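DUF2019 domain-containing protein (Rhodopseudomonas palustris, PDB 2I9C) is of unknown function, an all-helical single-chain protein whose family is grouped with the tetratricopeptide-like helical repeat proteins. Local coordinates at residues Ala19-Glu24 and Gly42-Ile47; Val23-Ala28 and Asn70-Leu75; Arg74-Lys79 and Ala105-Met110. All coordinates share one frame; numbering follows the deposited sequence. Where two conformers were deposited one is given.

Interaction 1 of 3, residues Ala19-Glu24 and Gly42-Ile47; sequences AKVTVE and GVMAEI
Val21 spreads its two methyls over three residues of the facing helix. Val21 CG1 meets Val43 CG1 at 4.0 Å, the two valines crossing obliquely. With CG1 anti to the carbonyl carbon (chi1 of Val21 -47°), CG2 falls between the backbone N and the carbonyl carbon and turns to the backbone end of selenomethionine Met44, Val21 CG2 lying 4.0 Å from Met44 CB and about as far from its CA. Val21 CG2 also has Ile47 CD1, one turn further on, 4.2 Å away. Residues 19-24 and 42-47 belong to helices 11-30 and 34-53, which follow each other in the chain and pack as an antiparallel helical hairpin, the local axes 9.4 Å apart with 154° between their directions; such hairpins are the building unit of helical-repeat folds, consistent with the TPR clan of this family. Beside Val21, Thr22 in the conformer given presents its hydroxyl rather than its methyl: Thr22 OG1 lies 3.6 Å from Met44 CG, a packing contact, while its hydrogen bond is made within its own helix, to Phe18 O. Met44 starts toward helix 11-30 with CG anti to its backbone N (chi1 -174°), then bends, and its end leads away from residues 19-24. Along its length Met44 also packs on Phe18, Gln25, Gln76 and Leu80. Ile47 continues the apolar seam onto Leu14 and Leu17, and Leu40 also covers Val21.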
loop_
_atom_site.group_PDB
_atom_site.type_symbol
_atom_site.label_atom_id
_atom_site.label_comp_id
_atom_site.label_asym_id
_atom_site.label_seq_id
_atom_site.Cartn_x
_atom_site.Cartn_y
_atom_site.Cartn_z
ATOM N N ALA A 19 -0.183 8.588 -0.296
ATOM C CA ALA A 19 -1.542 8.604 -0.835
ATOM C C ALA A 19 -1.615 9.263 -2.236
ATOM O O ALA A 19 -2.332 8.780 -3.121
ATOM C CB ALA A 19 -2.533 9.317 0.152
ATOM N N LYS A 20 -0.885 10.368 -2.418
ATOM C CA LYS A 20 -0.880 11.075 -3.713
ATOM C C LYS A 20 -0.344 10.171 -4.819
ATOM O O LYS A 20 -0.933 10.107 -5.886
ATOM C CB LYS A 20 -0.090 12.405 -3.650
ATOM C CG LYS A 20 -0.186 13.284 -4.925
ATOM C CD LYS A 20 0.767 14.478 -4.902
ATOM C CE LYS A 20 0.159 15.661 -5.665
ATOM N NZ LYS A 20 1.055 16.141 -6.753
ATOM N N VAL A 21 0.769 9.480 -4.572
ATOM C CA VAL A 21 1.342 8.638 -5.641
ATOM C C VAL A 21 0.508 7.379 -5.946
ATOM O O VAL A 21 0.491 6.891 -7.065
ATOM C CB VAL A 21 2.891 8.291 -5.444
ATOM C CG1 VAL A 21 3.662 9.491 -5.100
ATOM C CG2 VAL A 21 3.082 7.261 -4.387
ATOM N N THR A 22 -0.181 6.853 -4.953
ATOM C CA THR A 22 -1.017 5.695 -5.140
ATOM C C THR A 22 -2.382 6.035 -5.794
ATOM O O THR A 22 -2.932 5.241 -6.582
ATOM C CB THR A 22 -1.082 4.989 -3.800
ATOM O OG1 THR A 22 0.276 4.858 -3.333
ATOM C CG2 THR A 22 -1.708 3.628 -3.914
ATOM N N VAL A 23 -2.915 7.227 -5.504
ATOM C CA VAL A 23 -4.042 7.765 -6.324
ATOM C C VAL A 23 -3.601 7.850 -7.795
ATOM O O VAL A 23 -4.302 7.426 -8.709
ATOM C CB VAL A 23 -4.462 9.164 -5.806
ATOM C CG1 VAL A 23 -5.260 9.951 -6.855
ATOM C CG2 VAL A 23 -5.299 9.004 -4.510
ATOM N N GLU A 24 -2.424 8.423 -8.032
ATOM C CA GLU A 24 -1.917 8.504 -9.382
ATOM C C GLU A 24 -1.630 7.135 -10.004
ATOM O O GLU A 24 -1.798 6.987 -11.206
ATOM C CB GLU A 24 -0.711 9.425 -9.451
ATOM C CG GLU A 24 -1.103 10.899 -9.182
ATOM C CD GLU A 24 0.102 11.852 -9.217
ATOM O OE1 GLU A 24 1.079 11.566 -9.961
ATOM O OE2 GLU A 24 0.063 12.886 -8.488
ATOM N N GLY A 42 7.453 2.367 -7.836
ATOM C CA GLY A 42 8.803 2.516 -7.254
ATOM C C GLY A 42 8.869 3.617 -6.194
ATOM O O GLY A 42 9.460 3.433 -5.120
ATOM N N VAL A 43 8.287 4.769 -6.494
ATOM C CA VAL A 43 8.242 5.863 -5.510
ATOM C C VAL A 43 7.539 5.426 -4.226
ATOM O O VAL A 43 8.031 5.683 -3.101
ATOM C CB VAL A 43 7.570 7.142 -6.086
ATOM C CG1 VAL A 43 7.471 8.194 -5.013
ATOM C CG2 VAL A 43 8.411 7.693 -7.218
HETATM N N MSE A 44 6.376 4.778 -4.393
HETATM C CA MSE A 44 5.604 4.299 -3.270
HETATM C C MSE A 44 6.430 3.374 -2.380
HETATM O O MSE A 44 6.389 3.492 -1.152
HETATM C CB MSE A 44 4.361 3.542 -3.786
HETATM C CG MSE A 44 3.384 3.120 -2.661
HETATM SE SE MSE A 44 2.491 1.428 -3.198
HETATM C CE MSE A 44 3.969 0.290 -3.311
ATOM N N ALA A 45 7.123 2.421 -3.012
ATOM C CA ALA A 45 7.997 1.466 -2.321
ATOM C C ALA A 45 9.116 2.135 -1.558
ATOM O O ALA A 45 9.430 1.729 -0.427
ATOM C CB ALA A 45 8.606 0.414 -3.342
ATOM N N GLU A 46 9.742 3.147 -2.174
ATOM C CA GLU A 46 10.724 3.962 -1.467
ATOM C C GLU A 46 10.157 4.645 -0.239
ATOM O O GLU A 46 10.805 4.690 0.812
ATOM C CB GLU A 46 11.320 5.012 -2.380
ATOM C CG GLU A 46 12.067 4.359 -3.497
ATOM C CD GLU A 46 12.811 5.346 -4.315
ATOM O OE1 GLU A 46 13.628 6.067 -3.704
ATOM O OE2 GLU A 46 12.578 5.400 -5.549
ATOM N N ILE A 47 8.932 5.150 -0.356
ATOM C CA ILE A 47 8.261 5.756 0.806
ATOM C C ILE A 47 8.066 4.745 1.940
ATOM O O ILE A 47 8.374 5.055 3.092
ATOM C CB ILE A 47 6.909 6.433 0.430
ATOM C CG1 ILE A 47 7.148 7.635 -0.514
ATOM C CG2 ILE A 47 6.180 6.930 1.684
ATOM C CD1 ILE A 47 5.894 8.022 -1.345
#

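Interaction 2 of 3, residues Val23-Ala28 and Asn70-Leu75; sequences VEQDDA and NMQVRL. With ACT (acetate ion), chain B.
Residues 23-28 and the first turn of helix 71-79 cross at 125° with local axes 8.4 Å apart, bringing the CA atoms of Asp26 and Gln72 within 5.7 Å. Between them, CB of Asp26 packs on CB of Gln72, the carboxylate and amide planes nearly parallel. Gln72 bends at chi2 (72°) and reaches Gln25 at about a right angle; its NE2 donates an almost straight bond to Gln25 OE1 (3.2 Å), lying in the plane of the accepting carbonyl. Both amides have second partners: Gln72 OE1 accepts from Gln104, and Gln25 NE2 bonds weakly to Leu40 O. Asp26 and Asn70 slide past each other in opposite directions, their flat groups almost perpendicular, and Asn70 ND2 gives Asp26 OD2 a weak bond of 3.1 Å. The same OD2 accepts from a water that in turn takes the N-H of Met71, so the carboxylate reaches the first turn through water as well as through Asn70. Alongside, Val23 CG2 touches Val73 CG2 at 3.6 Å, next to Tyr68. Asn70 OD1 accepts from Val73 N (3.2 Å), the side-chain bond of an N-cap: the contact is a capped helix start docked against helix 11-30, two helices earlier.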
loop_
_atom_site.group_PDB
_atom_site.type_symbol
_atom_site.label_atom_id
_atom_site.label_comp_id
_atom_site.label_asym_id
_atom_site.label_seq_id
_atom_site.Cartn_x
_atom_site.Cartn_y
_atom_site.Cartn_z
ATOM N N VAL A 23 -2.915 7.227 -5.504
ATOM C CA VAL A 23 -4.042 7.765 -6.324
ATOM C C VAL A 23 -3.601 7.850 -7.795
ATOM O O VAL A 23 -4.302 7.426 -8.709
ATOM C CB VAL A 23 -4.462 9.164 -5.806
ATOM C CG1 VAL A 23 -5.260 9.951 -6.855
ATOM C CG2 VAL A 23 -5.299 9.004 -4.510
ATOM N N GLU A 24 -2.424 8.423 -8.032
ATOM C CA GLU A 24 -1.917 8.504 -9.382
ATOM C C GLU A 24 -1.630 7.135 -10.004
ATOM O O GLU A 24 -1.798 6.987 -11.206
ATOM C CB GLU A 24 -0.711 9.425 -9.451
ATOM C CG GLU A 24 -1.103 10.899 -9.182
ATOM C CD GLU A 24 0.102 11.852 -9.217
ATOM O OE1 GLU A 24 1.079 11.566 -9.961
ATOM O OE2 GLU A 24 0.063 12.886 -8.488
ATOM N N GLN A 25 -1.231 6.139 -9.207
ATOM C CA GLN A 25 -1.203 4.725 -9.685
ATOM C C GLN A 25 -2.545 4.279 -10.240
ATOM O O GLN A 25 -2.638 3.782 -11.372
ATOM C CB GLN A 25 -0.765 3.737 -8.596
ATOM C CG GLN A 25 0.754 3.773 -8.255
ATOM C CD GLN A 25 1.030 2.945 -7.024
ATOM O OE1 GLN A 25 0.283 2.033 -6.730
ATOM N NE2 GLN A 25 2.054 3.289 -6.269
ATOM N N ASP A 26 -3.590 4.503 -9.466
ATOM C CA ASP A 26 -4.936 4.178 -9.872
ATOM C C ASP A 26 -5.253 4.885 -11.188
ATOM O O ASP A 26 -5.696 4.244 -12.126
ATOM C CB ASP A 26 -5.937 4.619 -8.788
ATOM C CG ASP A 26 -7.292 3.993 -8.971
ATOM O OD1 ASP A 26 -7.330 2.782 -9.306
ATOM O OD2 ASP A 26 -8.324 4.696 -8.762
ATOM N N ASP A 27 -5.005 6.188 -11.259
ATOM C CA ASP A 27 -5.239 6.981 -12.481
ATOM C C ASP A 27 -4.495 6.364 -13.666
ATOM O O ASP A 27 -5.045 6.233 -14.777
ATOM C CB ASP A 27 -4.720 8.421 -12.311
ATOM C CG ASP A 27 -5.567 9.294 -11.348
ATOM O OD1 ASP A 27 -6.689 8.862 -11.004
ATOM O OD2 ASP A 27 -5.089 10.431 -10.993
ATOM N N ALA A 28 -3.225 6.025 -13.437
ATOM C CA ALA A 28 -2.349 5.474 -14.490
ATOM C C ALA A 28 -2.886 4.163 -15.091
ATOM O O ALA A 28 -2.999 4.017 -16.333
ATOM C CB ALA A 28 -0.911 5.278 -13.939
ATOM N N ASN A 70 -9.994 5.906 -2.153
ATOM C CA ASN A 70 -9.406 5.417 -3.382
ATOM C C ASN A 70 -9.002 3.971 -3.107
ATOM O O ASN A 70 -8.386 3.685 -2.087
ATOM C CB ASN A 70 -8.212 6.263 -3.853
ATOM C CG ASN A 70 -7.640 5.767 -5.174
ATOM O OD1 ASN A 70 -6.953 4.748 -5.212
ATOM N ND2 ASN A 70 -7.869 6.515 -6.258
HETATM N N MSE A 71 -9.401 3.061 -3.969
HETATM C CA MSE A 71 -9.253 1.630 -3.642
HETATM C C MSE A 71 -7.802 1.197 -3.790
HETATM O O MSE A 71 -7.324 0.295 -3.063
HETATM C CB MSE A 71 -10.139 0.762 -4.548
HETATM C CG MSE A 71 -10.336 -0.681 -4.020
HETATM SE SE MSE A 71 -11.269 -0.612 -2.201
HETATM C CE MSE A 71 -13.149 -0.297 -2.734
ATOM N N GLN A 72 -7.093 1.812 -4.728
ATOM C CA GLN A 72 -5.669 1.532 -4.842
ATOM C C GLN A 72 -4.896 1.957 -3.578
ATOM O O GLN A 72 -3.975 1.257 -3.148
ATOM C CB GLN A 72 -5.081 2.187 -6.111
ATOM C CG GLN A 72 -3.567 1.799 -6.414
ATOM C CD GLN A 72 -3.404 0.364 -6.898
ATOM O OE1 GLN A 72 -4.391 -0.347 -7.098
ATOM N NE2 GLN A 72 -2.145 -0.053 -7.134
ATOM N N VAL A 73 -5.241 3.125 -3.014
ATOM C CA VAL A 73 -4.609 3.606 -1.789
ATOM C C VAL A 73 -4.883 2.584 -0.673
ATOM O O VAL A 73 -3.965 2.171 0.021
ATOM C CB VAL A 73 -5.097 5.045 -1.401
ATOM C CG1 VAL A 73 -4.453 5.539 -0.106
ATOM C CG2 VAL A 73 -4.702 6.029 -2.525
ATOM N N ARG A 74 -6.146 2.202 -0.510
ATOM C CA ARG A 74 -6.518 1.279 0.546
ATOM C C ARG A 74 -5.783 -0.053 0.409
ATOM O O ARG A 74 -5.325 -0.599 1.420
ATOM C CB ARG A 74 -8.036 1.040 0.527
ATOM C CG ARG A 74 -8.853 2.291 0.897
ATOM C CD ARG A 74 -10.342 1.925 1.121
ATOM N NE ARG A 74 -11.113 3.122 1.507
ATOM C CZ ARG A 74 -12.317 3.117 2.058
ATOM N NH1 ARG A 74 -12.937 1.981 2.326
ATOM N NH2 ARG A 74 -12.921 4.271 2.359
ATOM N N LEU A 75 -5.742 -0.591 -0.821
ATOM C CA LEU A 75 -5.067 -1.864 -1.126
ATOM C C LEU A 75 -3.587 -1.822 -0.765
ATOM O O LEU A 75 -3.058 -2.688 -0.065
ATOM C CB LEU A 75 -5.200 -2.238 -2.627
ATOM C CG LEU A 75 -4.356 -3.443 -3.092
ATOM C CD1 LEU A 75 -4.855 -4.729 -2.505
ATOM C CD2 LEU A 75 -4.466 -3.505 -4.624
HETATM C C ACT B . -13.416 -1.318 1.339
HETATM O O ACT B . -12.246 -0.861 1.622
HETATM O OXT ACT B . -14.596 -0.998 1.909
HETATM C CH3 ACT B . -13.288 -2.316 0.313
HETATM O O HOH W 1 -10.300 3.917 -6.618
#

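Interaction 3 of 3, residues Arg74-Lys79 and Ala105-Met110; sequences RLQAAK and AGDAGM. With ACT (acetate ion), chain B.
Charge pairing joins Lys79 to Asp107 in a salt bridge. NZ of Lys79 lies 3.0 Å from OD1 of Asp107, which receives it on its syn lone pair, the side of the other oxygen. A second, weak bond runs from Lys79 NZ to Asp107 OD2 at 3.4 Å, so the ammonium faces both oxygens unequally. The lysine chain crosses the aspartate at about a right angle; its bend at chi3 (75°) places Lys79 CE 3.5 Å from Asp107 OD1, and CD is hardly farther from that oxygen, so the methylenes pack against the carboxylate as well.

The apolar contacts belong to Leu75, whose CG stands anti to its backbone N (chi1 171°) and whose two methyls divide between neighbouring residues. Leu75 CD1 meets CB of Ala108 at 3.9 Å, and Leu75 CD2 lies 3.7 Å from Asp107 CG. Asp107 thus meets both kinds of partner: Leu75 CD2 at its CB and CG, Lys79 NZ at its oxygens.

At the start of residues 74-79, the Arg74 guanidinium receives an acetate oxygen in its plane, Arg74 NH1 donating to ACT O at 3.0 Å; the ion, probably from the crystallisation liquor, is also bonded by Gln92 NE2.

The local axes of residues 74-79 and 105-110 run nearly parallel, 14° and 10.5 Å apart. Helix 86-99 lies between these two helices in sequence and touches both: its Leu93 packs on Ala78 and Ala108. Gln76, in the conformer given, touches Phe18 and Thr22 of helix 11-30 and Phe41 and Met44 of helix 34-53.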
loop_
_atom_site.group_PDB
_atom_site.type_symbol
_atom_site.label_atom_id
_atom_site.label_comp_id
_atom_site.label_asym_id
_atom_site.label_seq_id
_atom_site.Cartn_x
_atom_site.Cartn_y
_atom_site.Cartn_z
ATOM N N ARG A 74 -6.146 2.202 -0.510
ATOM C CA ARG A 74 -6.518 1.279 0.546
ATOM C C ARG A 74 -5.783 -0.053 0.409
ATOM O O ARG A 74 -5.325 -0.599 1.420
ATOM C CB ARG A 74 -8.036 1.040 0.527
ATOM C CG ARG A 74 -8.853 2.291 0.897
ATOM C CD ARG A 74 -10.342 1.925 1.121
ATOM N NE ARG A 74 -11.113 3.122 1.507
ATOM C CZ ARG A 74 -12.317 3.117 2.058
ATOM N NH1 ARG A 74 -12.937 1.981 2.326
ATOM N NH2 ARG A 74 -12.921 4.271 2.359
ATOM N N LEU A 75 -5.742 -0.591 -0.821
ATOM C CA LEU A 75 -5.067 -1.864 -1.126
ATOM C C LEU A 75 -3.587 -1.822 -0.765
ATOM O O LEU A 75 -3.058 -2.688 -0.065
ATOM C CB LEU A 75 -5.200 -2.238 -2.627
ATOM C CG LEU A 75 -4.356 -3.443 -3.092
ATOM C CD1 LEU A 75 -4.855 -4.729 -2.505
ATOM C CD2 LEU A 75 -4.466 -3.505 -4.624
ATOM N N GLN A 76 -2.909 -0.805 -1.253
ATOM C CA GLN A 76 -1.480 -0.702 -1.045
ATOM C C GLN A 76 -1.147 -0.471 0.424
ATOM O O GLN A 76 -0.175 -0.994 0.911
ATOM C CB GLN A 76 -0.867 0.384 -1.938
ATOM C CG GLN A 76 -0.799 -0.049 -3.429
ATOM C CD GLN A 76 -0.224 -1.438 -3.595
ATOM O OE1 GLN A 76 0.887 -1.703 -3.170
ATOM N NE2 GLN A 76 -0.987 -2.334 -4.214
ATOM N N ALA A 77 -1.960 0.328 1.098
ATOM C CA ALA A 77 -1.771 0.591 2.529
ATOM C C ALA A 77 -1.948 -0.700 3.359
ATOM O O ALA A 77 -1.157 -0.959 4.271
ATOM C CB ALA A 77 -2.747 1.719 3.042
ATOM N N ALA A 78 -2.930 -1.519 3.004
ATOM C CA ALA A 78 -3.148 -2.777 3.685
ATOM C C ALA A 78 -2.036 -3.762 3.368
ATOM O O ALA A 78 -1.506 -4.433 4.262
ATOM C CB ALA A 78 -4.528 -3.359 3.324
ATOM N N LYS A 79 -1.630 -3.839 2.099
ATOM C CA LYS A 79 -0.489 -4.723 1.764
ATOM C C LYS A 79 0.792 -4.361 2.511
ATOM O O LYS A 79 1.505 -5.228 2.975
ATOM C CB LYS A 79 -0.220 -4.762 0.253
ATOM C CG LYS A 79 -1.246 -5.590 -0.494
ATOM C CD LYS A 79 -1.209 -5.394 -1.979
ATOM C CE LYS A 79 -0.047 -6.081 -2.655
ATOM N NZ LYS A 79 -0.038 -5.631 -4.114
ATOM N N ALA A 105 -9.655 -5.947 -5.896
ATOM C CA ALA A 105 -10.203 -7.118 -5.169
ATOM C C ALA A 105 -9.494 -8.438 -5.540
ATOM O O ALA A 105 -9.400 -9.343 -4.710
ATOM C CB ALA A 105 -11.679 -7.240 -5.415
ATOM N N GLY A 106 -8.960 -8.535 -6.763
ATOM C CA GLY A 106 -8.297 -9.787 -7.207
ATOM C C GLY A 106 -6.891 -9.804 -6.642
ATOM O O GLY A 106 -6.392 -10.845 -6.220
ATOM N N ASP A 107 -6.266 -8.624 -6.602
ATOM C CA ASP A 107 -4.934 -8.444 -6.023
ATOM C C ASP A 107 -5.041 -8.797 -4.518
ATOM O O ASP A 107 -4.216 -9.543 -4.004
ATOM C CB ASP A 107 -4.473 -6.985 -6.267
ATOM C CG ASP A 107 -3.040 -6.700 -5.863
ATOM O OD1 ASP A 107 -2.532 -7.160 -4.816
ATOM O OD2 ASP A 107 -2.395 -5.898 -6.564
ATOM N N ALA A 108 -6.068 -8.293 -3.827
ATOM C CA ALA A 108 -6.236 -8.564 -2.388
ATOM C C ALA A 108 -6.519 -10.026 -2.107
ATOM O O ALA A 108 -5.998 -10.569 -1.147
ATOM C CB ALA A 108 -7.300 -7.668 -1.801
ATOM N N GLY A 109 -7.316 -10.659 -2.984
ATOM C CA GLY A 109 -7.636 -12.080 -2.928
ATOM C C GLY A 109 -6.377 -12.932 -3.037
ATOM O O GLY A 109 -6.171 -13.844 -2.209
HETATM N N MSE A 110 -5.527 -12.630 -4.028
HETATM C CA MSE A 110 -4.242 -13.318 -4.202
HETATM C C MSE A 110 -3.298 -13.130 -2.985
HETATM O O MSE A 110 -2.652 -14.098 -2.535
HETATM C CB MSE A 110 -3.575 -12.901 -5.521
HETATM C CG MSE A 110 -2.249 -13.629 -5.867
HETATM SE SE MSE A 110 -2.383 -15.390 -6.836
HETATM C CE MSE A 110 -2.522 -16.583 -5.311
HETATM C C ACT B . -13.416 -1.318 1.339
HETATM O O ACT B . -12.246 -0.861 1.622
HETATM O OXT ACT B . -14.596 -0.998 1.909
HETATM C CH3 ACT B . -13.288 -2.316 0.313
#

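Helix 11-30 serves interactions 1 and 2, and helix 71-79 serves interactions 2 and 3, so interaction 2 joins the hairpin of 11-30 and 34-53 to helix 71-79, and interaction 3 carries on to helix 104-117. The centres of interactions 1 and 2 are about 9 Å apart, those of 2 and 3 about 11 Å, and those of 1 and 3 about 15 Å, on opposite sides of the chain's centre. Packing is continuous nonetheless: Met44 CB lies 3.4 Å from Gln25 NE2 and, in the conformers given, Thr22 CG2 3.4 Å from Gln72 O and Met44 SE 3.5 Å from Gln76 OE1. Acetate touches Met71 and Arg74 on the helix shared by interactions 2 and 3.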